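Local structure of DNA replication initiator (Cdc21/Cdc54) (Methanothermobacter thermautotrophicus, 1LTL) at residues A[136-141]-A[166-171]; A[100-105]-A[198-203]; A[88-93]-A[205-210]. The protein probably acts in DNA replication as an ATP-dependent MCM-family helicase, of which this zinc-binding N-terminal part is likely to contact DNA. All blocks are in the same frame, centred on the assembly; numbering follows the deposited sequence.

Contact 1 of 3, residues A[136-141]-A[166-171]; sequences ECRGCM and SFRLLQ. With ZN (zinc ion), chain G.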
loop_
_atom_site.group_PDB
_atom_site.type_symbol
_atom_site.label_atom_id
_atom_site.label_comp_id
_atom_site.label_asym_id
_atom_site.label_seq_id
_atom_site.Cartn_x
_atom_site.Cartn_y
_atom_site.Cartn_z
ATOM N N GLU A 136 13.402 -8.180 19.017
ATOM C CA GLU A 136 13.320 -9.058 17.867
ATOM C C GLU A 136 12.803 -8.167 16.746
ATOM O O GLU A 136 11.755 -7.536 16.858
ATOM C CB GLU A 136 12.325 -10.177 18.106
ATOM C CG GLU A 136 12.109 -11.086 16.911
ATOM C CD GLU A 136 10.872 -11.967 17.078
ATOM O OE1 GLU A 136 9.726 -11.461 16.927
ATOM O OE2 GLU A 136 11.046 -13.175 17.377
ATOM N N CYS A 137 13.570 -8.086 15.675
ATOM C CA CYS A 137 13.165 -7.300 14.540
ATOM C C CYS A 137 12.028 -8.034 13.822
ATOM O O CYS A 137 12.193 -9.168 13.400
ATOM C CB CYS A 137 14.330 -7.125 13.588
ATOM S SG CYS A 137 13.789 -6.327 12.091
ATOM N N ARG A 138 10.882 -7.383 13.674
ATOM C CA ARG A 138 9.752 -8.007 13.024
ATOM C C ARG A 138 9.944 -8.175 11.541
ATOM O O ARG A 138 9.138 -8.798 10.870
ATOM C CB ARG A 138 8.487 -7.216 13.328
ATOM C CG ARG A 138 8.207 -7.227 14.805
ATOM C CD ARG A 138 6.897 -6.593 15.165
ATOM N NE ARG A 138 6.212 -7.411 16.160
ATOM C CZ ARG A 138 5.405 -6.934 17.107
ATOM N NH1 ARG A 138 5.179 -5.620 17.192
ATOM N NH2 ARG A 138 4.817 -7.774 17.966
ATOM N N GLY A 139 11.031 -7.628 11.032
ATOM C CA GLY A 139 11.311 -7.731 9.619
ATOM C C GLY A 139 12.057 -8.991 9.243
ATOM O O GLY A 139 11.678 -9.647 8.280
ATOM N N CYS A 140 13.104 -9.329 9.994
ATOM C CA CYS A 140 13.910 -10.493 9.705
ATOM C C CYS A 140 14.065 -11.405 10.885
ATOM O O CYS A 140 14.832 -12.347 10.855
ATOM C CB CYS A 140 15.286 -10.078 9.227
ATOM S SG CYS A 140 16.249 -9.264 10.488
ATOM N N MET A 141 13.349 -11.122 11.950
ATOM C CA MET A 141 13.421 -11.973 13.133
ATOM C C MET A 141 14.773 -12.004 13.838
ATOM O O MET A 141 14.978 -12.839 14.688
ATOM C CB MET A 141 13.012 -13.403 12.770
ATOM C CG MET A 141 11.707 -13.515 12.013
ATOM S SD MET A 141 10.385 -12.561 12.763
ATOM C CE MET A 141 10.392 -13.301 14.346
ATOM N N SER A 166 10.302 -1.941 12.716
ATOM C CA SER A 166 9.385 -2.392 13.737
ATOM C C SER A 166 10.006 -3.505 14.588
ATOM O O SER A 166 10.529 -4.474 14.058
ATOM C CB SER A 166 8.108 -2.852 13.044
ATOM O OG SER A 166 7.234 -3.489 13.957
ATOM N N PHE A 167 9.950 -3.358 15.907
ATOM C CA PHE A 167 10.533 -4.341 16.796
ATOM C C PHE A 167 9.606 -4.811 17.893
ATOM O O PHE A 167 8.651 -4.127 18.251
ATOM C CB PHE A 167 11.791 -3.785 17.448
ATOM C CG PHE A 167 12.791 -3.281 16.478
ATOM C CD1 PHE A 167 12.660 -2.026 15.923
ATOM C CD2 PHE A 167 13.839 -4.080 16.075
ATOM C CE1 PHE A 167 13.543 -1.586 14.978
ATOM C CE2 PHE A 167 14.730 -3.636 15.118
ATOM C CZ PHE A 167 14.583 -2.390 14.574
ATOM N N ARG A 168 9.914 -5.991 18.426
ATOM C CA ARG A 168 9.157 -6.592 19.511
ATOM C C ARG A 168 10.148 -6.853 20.636
ATOM O O ARG A 168 11.202 -7.458 20.423
ATOM C CB ARG A 168 8.534 -7.910 19.066
ATOM C CG ARG A 168 7.628 -8.533 20.109
ATOM C CD ARG A 168 7.857 -10.027 20.243
ATOM N NE ARG A 168 7.049 -10.788 19.299
ATOM C CZ ARG A 168 7.124 -12.110 19.143
ATOM N NH1 ARG A 168 7.978 -12.843 19.867
ATOM N NH2 ARG A 168 6.334 -12.707 18.259
ATOM N N LEU A 169 9.813 -6.400 21.837
ATOM C CA LEU A 169 10.701 -6.579 22.977
ATOM C C LEU A 169 10.647 -7.982 23.509
ATOM O O LEU A 169 9.574 -8.503 23.744
ATOM C CB LEU A 169 10.309 -5.619 24.090
ATOM C CG LEU A 169 11.026 -5.788 25.416
ATOM C CD1 LEU A 169 12.521 -5.598 25.254
ATOM C CD2 LEU A 169 10.475 -4.788 26.381
ATOM N N LEU A 170 11.799 -8.599 23.723
ATOM C CA LEU A 170 11.815 -9.956 24.272
ATOM C C LEU A 170 12.233 -9.894 25.726
ATOM O O LEU A 170 13.413 -10.007 26.018
ATOM C CB LEU A 170 12.796 -10.834 23.496
ATOM C CG LEU A 170 12.531 -10.918 21.999
ATOM C CD1 LEU A 170 13.527 -11.819 21.337
ATOM C CD2 LEU A 170 11.119 -11.402 21.772
ATOM N N GLN A 171 11.279 -9.727 26.641
ATOM C CA GLN A 171 11.638 -9.622 28.053
ATOM C C GLN A 171 12.509 -10.740 28.604
ATOM O O GLN A 171 13.466 -10.471 29.325
ATOM C CB GLN A 171 10.402 -9.505 28.935
ATOM C CG GLN A 171 10.758 -9.308 30.397
ATOM C CD GLN A 171 9.537 -9.163 31.293
ATOM O OE1 GLN A 171 8.637 -8.364 31.016
ATOM N NE2 GLN A 171 9.505 -9.928 32.385
HETATM ZN ZN ZN G . 15.643 -6.783 10.603
#
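Glu136 and Arg168 face each other as an antiparallel hydrogen-bonded pair. Glu136 N donates a hydrogen bond to Arg168 O at 2.7 Å, and Arg168 N returns a bond to Glu136 O at 2.9 Å. One step on, Cys137 and Phe167 form a non-hydrogen-bonded pair, and beyond it Arg138 N reaches Ser166 O at 3.0 Å, which carries the pairing past the strand end. The side chains of Glu136 and Arg168 lie side by side; Glu136 OE1 sits 3.5 Å above Arg168 CZ, over the guanidinium centre, so this long salt bridge rests on charge alone, with no N-H directed at the oxygen. Glu136 OE2 has a weak hydrogen bond to Ser157 of a second subunit. With SG anti to the backbone N (chi1 173°), Cys137 places its sulfur obliquely beside the Phe167 ring, 4.9 Å from SG to the ring centroid. That sulfur binds zinc at 2.4 Å and also accepts a bond from Gly139 N, 3.2 Å from Cys137 SG, while Met141 N donates to Cys137 O. Cys140 SG is the second ligand of this CxxC turn; Cys159 and Cys162 complete the four-cysteine zinc site.

Contact 2 of 3, residues A[100-105]-A[198-203]; sequences IPLREL and RQITVV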
loop_
_atom_site.group_PDB
_atom_site.type_symbol
_atom_site.label_atom_id
_atom_site.label_comp_id
_atom_site.label_asym_id
_atom_site.label_seq_id
_atom_site.Cartn_x
_atom_site.Cartn_y
_atom_site.Cartn_z
ATOM N N ILE A 100 26.208 22.258 43.980
ATOM C CA ILE A 100 25.137 23.204 43.771
ATOM C C ILE A 100 24.029 23.097 44.791
ATOM O O ILE A 100 23.605 22.021 45.152
ATOM C CB ILE A 100 24.521 23.030 42.390
ATOM C CG1 ILE A 100 25.461 23.571 41.326
ATOM C CG2 ILE A 100 23.205 23.761 42.317
ATOM C CD1 ILE A 100 26.697 22.778 41.180
ATOM N N PRO A 101 23.542 24.231 45.289
ATOM C CA PRO A 101 22.460 24.094 46.266
ATOM C C PRO A 101 21.198 23.561 45.598
ATOM O O PRO A 101 20.924 23.847 44.442
ATOM C CB PRO A 101 22.295 25.515 46.801
ATOM C CG PRO A 101 22.785 26.378 45.661
ATOM C CD PRO A 101 24.003 25.628 45.189
ATOM N N LEU A 102 20.429 22.787 46.339
ATOM C CA LEU A 102 19.215 22.194 45.812
ATOM C C LEU A 102 18.272 23.112 45.046
ATOM O O LEU A 102 17.949 22.832 43.898
ATOM C CB LEU A 102 18.447 21.523 46.939
ATOM C CG LEU A 102 17.386 20.511 46.551
ATOM C CD1 LEU A 102 17.268 19.567 47.711
ATOM C CD2 LEU A 102 16.047 21.144 46.218
ATOM N N ARG A 103 17.823 24.196 45.671
ATOM C CA ARG A 103 16.892 25.112 45.016
ATOM C C ARG A 103 17.393 25.654 43.682
ATOM O O ARG A 103 16.616 26.184 42.920
ATOM C CB ARG A 103 16.574 26.309 45.925
ATOM C CG ARG A 103 16.520 25.998 47.419
ATOM C CD ARG A 103 15.088 25.933 47.983
ATOM N NE ARG A 103 14.447 27.251 48.066
ATOM C CZ ARG A 103 13.320 27.510 48.734
ATOM N NH1 ARG A 103 12.681 26.546 49.400
ATOM N NH2 ARG A 103 12.823 28.741 48.729
ATOM N N GLU A 104 18.676 25.527 43.390
ATOM C CA GLU A 104 19.209 26.070 42.142
ATOM C C GLU A 104 19.407 25.076 41.008
ATOM O O GLU A 104 20.072 25.391 40.016
ATOM C CB GLU A 104 20.553 26.737 42.403
ATOM C CG GLU A 104 20.550 28.173 42.890
ATOM C CD GLU A 104 21.972 28.627 43.222
ATOM O OE1 GLU A 104 22.886 28.372 42.387
ATOM O OE2 GLU A 104 22.181 29.238 44.302
ATOM N N LEU A 105 18.868 23.873 41.163
ATOM C CA LEU A 105 18.996 22.816 40.149
ATOM C C LEU A 105 18.001 23.025 38.993
ATOM O O LEU A 105 17.042 22.265 38.823
ATOM C CB LEU A 105 18.785 21.442 40.819
ATOM C CG LEU A 105 19.907 20.985 41.761
ATOM C CD1 LEU A 105 19.487 19.822 42.661
ATOM C CD2 LEU A 105 21.080 20.606 40.918
ATOM N N ARG A 198 12.515 22.481 50.115
ATOM C CA ARG A 198 12.182 21.897 48.831
ATOM C C ARG A 198 12.930 20.576 48.700
ATOM O O ARG A 198 14.069 20.453 49.132
ATOM C CB ARG A 198 12.581 22.852 47.700
ATOM C CG ARG A 198 11.600 24.004 47.456
ATOM C CD ARG A 198 12.110 24.944 46.354
ATOM N NE ARG A 198 11.180 26.029 46.050
ATOM C CZ ARG A 198 11.497 27.107 45.332
ATOM N NH1 ARG A 198 12.726 27.251 44.841
ATOM N NH2 ARG A 198 10.582 28.048 45.102
ATOM N N GLN A 199 12.289 19.584 48.110
ATOM C CA GLN A 199 12.937 18.306 47.954
ATOM C C GLN A 199 13.121 17.937 46.493
ATOM O O GLN A 199 12.488 18.504 45.608
ATOM C CB GLN A 199 12.118 17.238 48.656
ATOM C CG GLN A 199 10.630 17.505 48.608
ATOM C CD GLN A 199 9.806 16.245 48.851
ATOM O OE1 GLN A 199 10.084 15.468 49.778
ATOM N NE2 GLN A 199 8.782 16.037 48.016
ATOM N N ILE A 200 14.008 16.996 46.230
ATOM C CA ILE A 200 14.213 16.569 44.865
ATOM C C ILE A 200 14.371 15.064 44.837
ATOM O O ILE A 200 14.847 14.478 45.797
ATOM C CB ILE A 200 15.443 17.202 44.246
ATOM C CG1 ILE A 200 15.371 17.020 42.735
ATOM C CG2 ILE A 200 16.699 16.561 44.795
ATOM C CD1 ILE A 200 16.435 17.722 42.010
ATOM N N THR A 201 13.985 14.424 43.741
ATOM C CA THR A 201 14.102 12.978 43.686
ATOM C C THR A 201 15.471 12.477 43.295
ATOM O O THR A 201 16.124 13.020 42.408
ATOM C CB THR A 201 13.068 12.380 42.732
ATOM O OG1 THR A 201 11.771 12.461 43.329
ATOM C CG2 THR A 201 13.375 10.944 42.451
ATOM N N VAL A 202 15.912 11.439 43.986
ATOM C CA VAL A 202 17.194 10.846 43.668
ATOM C C VAL A 202 16.956 9.399 43.274
ATOM O O VAL A 202 16.132 8.702 43.865
ATOM C CB VAL A 202 18.192 10.927 44.854
ATOM C CG1 VAL A 202 19.484 10.188 44.526
ATOM C CG2 VAL A 202 18.499 12.376 45.140
ATOM N N VAL A 203 17.667 8.970 42.245
ATOM C CA VAL A 203 17.541 7.624 41.764
ATOM C C VAL A 203 18.819 6.884 42.014
ATOM O O VAL A 203 19.882 7.272 41.531
ATOM C CB VAL A 203 17.263 7.604 40.274
ATOM C CG1 VAL A 203 17.437 6.209 39.737
ATOM C CG2 VAL A 203 15.863 8.106 40.019
#
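The short 3-10 turn at Leu102 and Arg103, in the connection leading into strand 113-137, packs against the start of strand 199-205 at the edge of the OB-fold barrel. Two arginines meet at the outer end of the contact. The guanidinium of Arg103 lies flat on that of Arg198, their centres 3.9 Å apart and their planes turned by 21°, although the two side chains cross at about a right angle. Arg198 NE lies over the centre of the Arg103 group, and the aliphatic part of Arg198 continues beneath it, with Arg198 CG 3.4 Å from Arg103 NH1. Arg198 runs extended from CG to NE, whereas Arg103 is bent at chi2 (-104°), which sets its CD 3.5 Å from Arg198 CD, and bends again at chi3. Arg198 is poorly ordered, so the stack is tentative. The like charges are probably offset by Glu186, which forms a salt bridge with Arg103 NH1 and also accepts a hydrogen bond from Arg198 N. An alanine in place of Arg103 would probably leave the Arg198 guanidinium without its stacking partner and Glu186 without its salt bridge to this side chain. Deeper in, the contact is apolar. Leu102 lays CD2 3.6 Å from Arg198 O and brings CD1 to 4.2 Å from Ile200 CG2. Leu105 CD1 meets Ile200 CD1 at 3.8 Å, the two side chains again crossing at about a right angle. Leu102 and Leu105 also touch Val116 of strand 113-137, and Ile200 touches Ile239 of strand 234-243. Hydrophobic residues thus join the connecting turn to strands 113-137, 199-205 and 234-243, an arrangement consistent with the core of an OB fold.

Contact 3 of 3, residues A[88-93]-A[205-210]; sequences DLNIRF and EDDLVD
Strand residues 90-93 run past the turn 205-210 without pairing with it, the nearest CA atoms, those of Asn90 and Asp206, being 8.8 Å apart, and the turn itself is held by Leu208 N to Glu205 O and Val209 N to Asp206 O. Side chains therefore span the gap. Arg92 reaches out with CG, CD and NE in an extended line, and its guanidinium meets the Asp207 carboxylate tip to tip. Arg92 NH2 donates to Asp207 OD1 at 2.7 Å in a salt bridge that is bent at the hydrogen (141°); the donor comes to the syn side of the oxygen, 33° out of the carboxylate plane. The other nitrogens of Arg92 are also bonded, NE to Ser43 OG and NH1 to Asn242 O, so three separate groups fix the rotation of the guanidinium. Ser43 OG bonds to Asp207 OD2 as well and thereby links both partners of the salt bridge. Asn90 CB lies 3.4 Å above one face of the Arg92 guanidinium. Asp206 turns to Arg42, with which it forms a salt bridge. Strand 90-94 pairs in parallel with strand 43-47, helices 25-37 and 66-77 pack on Leu89, and helix 66-77 also covers Ile91 and Phe93; the turn 205-210 follows strand 199-205 and lies against strand 175-185.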
loop_
_atom_site.group_PDB
_atom_site.type_symbol
_atom_site.label_atom_id
_atom_site.label_comp_id
_atom_site.label_asym_id
_atom_site.label_seq_id
_atom_site.Cartn_x
_atom_site.Cartn_y
_atom_site.Cartn_z
ATOM N N ASP A 88 31.072 -4.829 33.404
ATOM C CA ASP A 88 30.499 -3.501 33.315
ATOM C C ASP A 88 30.704 -2.886 34.711
ATOM O O ASP A 88 29.879 -3.060 35.605
ATOM C CB ASP A 88 28.995 -3.602 32.972
ATOM C CG ASP A 88 28.711 -4.500 31.753
ATOM O OD1 ASP A 88 29.215 -4.196 30.647
ATOM O OD2 ASP A 88 27.973 -5.505 31.913
ATOM N N LEU A 89 31.819 -2.196 34.910
ATOM C CA LEU A 89 32.082 -1.597 36.206
ATOM C C LEU A 89 31.500 -0.204 36.318
ATOM O O LEU A 89 31.336 0.496 35.325
ATOM C CB LEU A 89 33.578 -1.545 36.475
ATOM C CG LEU A 89 34.102 -2.863 37.023
ATOM C CD1 LEU A 89 35.533 -3.068 36.575
ATOM C CD2 LEU A 89 33.990 -2.875 38.529
ATOM N N ASN A 90 31.184 0.200 37.536
ATOM C CA ASN A 90 30.632 1.514 37.748
ATOM C C ASN A 90 31.705 2.439 38.243
ATOM O O ASN A 90 32.240 2.233 39.323
ATOM C CB ASN A 90 29.533 1.463 38.792
ATOM C CG ASN A 90 28.350 0.676 38.339
ATOM O OD1 ASN A 90 27.598 0.163 39.160
ATOM N ND2 ASN A 90 28.157 0.585 37.027
ATOM N N ILE A 91 32.035 3.458 37.463
ATOM C CA ILE A 91 33.032 4.406 37.918
ATOM C C ILE A 91 32.313 5.448 38.774
ATOM O O ILE A 91 31.395 6.101 38.309
ATOM C CB ILE A 91 33.715 5.128 36.753
ATOM C CG1 ILE A 91 34.547 4.162 35.920
ATOM C CG2 ILE A 91 34.644 6.171 37.302
ATOM C CD1 ILE A 91 33.759 3.219 35.072
ATOM N N ARG A 92 32.707 5.598 40.029
ATOM C CA ARG A 92 32.052 6.590 40.864
ATOM C C ARG A 92 33.050 7.627 41.367
ATOM O O ARG A 92 33.994 7.280 42.067
ATOM C CB ARG A 92 31.383 5.924 42.056
ATOM C CG ARG A 92 30.437 4.852 41.652
ATOM C CD ARG A 92 29.647 4.321 42.817
ATOM N NE ARG A 92 28.898 3.151 42.375
ATOM C CZ ARG A 92 27.768 3.202 41.681
ATOM N NH1 ARG A 92 27.249 4.378 41.363
ATOM N NH2 ARG A 92 27.180 2.081 41.283
ATOM N N PHE A 93 32.841 8.898 41.031
ATOM C CA PHE A 93 33.755 9.945 41.466
ATOM C C PHE A 93 33.473 10.505 42.831
ATOM O O PHE A 93 32.328 10.752 43.182
ATOM C CB PHE A 93 33.748 11.073 40.469
ATOM C CG PHE A 93 34.015 10.620 39.101
ATOM C CD1 PHE A 93 33.095 9.837 38.438
ATOM C CD2 PHE A 93 35.215 10.911 38.488
ATOM C CE1 PHE A 93 33.371 9.342 37.179
ATOM C CE2 PHE A 93 35.509 10.420 37.219
ATOM C CZ PHE A 93 34.584 9.635 36.565
ATOM N N GLU A 205 20.845 3.265 41.697
ATOM C CA GLU A 205 20.813 1.980 41.024
ATOM C C GLU A 205 22.026 1.103 41.309
ATOM O O GLU A 205 23.022 1.557 41.856
ATOM C CB GLU A 205 20.663 2.182 39.529
ATOM C CG GLU A 205 19.466 3.020 39.161
ATOM C CD GLU A 205 19.232 3.015 37.680
ATOM O OE1 GLU A 205 20.255 2.970 36.941
ATOM O OE2 GLU A 205 18.042 3.067 37.262
ATOM N N ASP A 206 21.927 -0.159 40.906
ATOM C CA ASP A 206 22.965 -1.156 41.126
ATOM C C ASP A 206 23.396 -1.266 42.588
ATOM O O ASP A 206 22.549 -1.379 43.462
ATOM C CB ASP A 206 24.182 -0.905 40.246
ATOM C CG ASP A 206 24.769 -2.200 39.707
ATOM O OD1 ASP A 206 24.308 -3.280 40.151
ATOM O OD2 ASP A 206 25.678 -2.147 38.846
ATOM N N ASP A 207 24.700 -1.236 42.860
ATOM C CA ASP A 207 25.179 -1.391 44.230
ATOM C C ASP A 207 24.869 -0.259 45.177
ATOM O O ASP A 207 25.068 -0.396 46.386
ATOM C CB ASP A 207 26.671 -1.650 44.256
ATOM C CG ASP A 207 27.432 -0.634 43.489
ATOM O OD1 ASP A 207 27.140 -0.476 42.284
ATOM O OD2 ASP A 207 28.323 0.015 44.079
ATOM N N LEU A 208 24.384 0.856 44.643
ATOM C CA LEU A 208 24.025 1.986 45.477
ATOM C C LEU A 208 22.650 1.773 46.039
ATOM O O LEU A 208 22.159 2.567 46.832
ATOM C CB LEU A 208 24.005 3.259 44.676
ATOM C CG LEU A 208 25.279 4.083 44.719
ATOM C CD1 LEU A 208 26.494 3.259 44.313
ATOM C CD2 LEU A 208 25.058 5.259 43.781
ATOM N N VAL A 209 22.011 0.701 45.622
ATOM C CA VAL A 209 20.677 0.430 46.103
ATOM C C VAL A 209 20.724 0.119 47.585
ATOM O O VAL A 209 21.703 -0.435 48.070
ATOM C CB VAL A 209 20.071 -0.749 45.329
ATOM C CG1 VAL A 209 18.751 -1.162 45.940
ATOM C CG2 VAL A 209 19.868 -0.343 43.886
ATOM N N ASP A 210 19.670 0.493 48.301
ATOM C CA ASP A 210 19.556 0.217 49.735
ATOM C C ASP A 210 20.827 0.610 50.462
ATOM O O ASP A 210 21.403 -0.189 51.195
ATOM C CB ASP A 210 19.278 -1.276 49.941
ATOM C CG ASP A 210 18.416 -1.555 51.159
ATOM O OD1 ASP A 210 17.590 -0.685 51.531
ATOM O OD2 ASP A 210 18.548 -2.664 51.728
#

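From the N terminus, the helical part leads to strand 90-94, where contact 3 opens the widest loop, closed only at residues 205-210. Inside it, segment 100-105 opens the loop of contact 2, which closes at 198-203. Contact 1 is nested within both and joins the far end of strand 113-137 to strand 167-169. No loop crosses another. Contact 3 ties the N-terminal helices and their two-stranded sheet to the OB-fold barrel, contact 2 packs a connecting turn onto that barrel, and contact 1 builds the zinc-binding extension. The centres of contacts 1 and 2 lie about 39 Å apart, whereas contacts 2 and 3 adjoin in sequence.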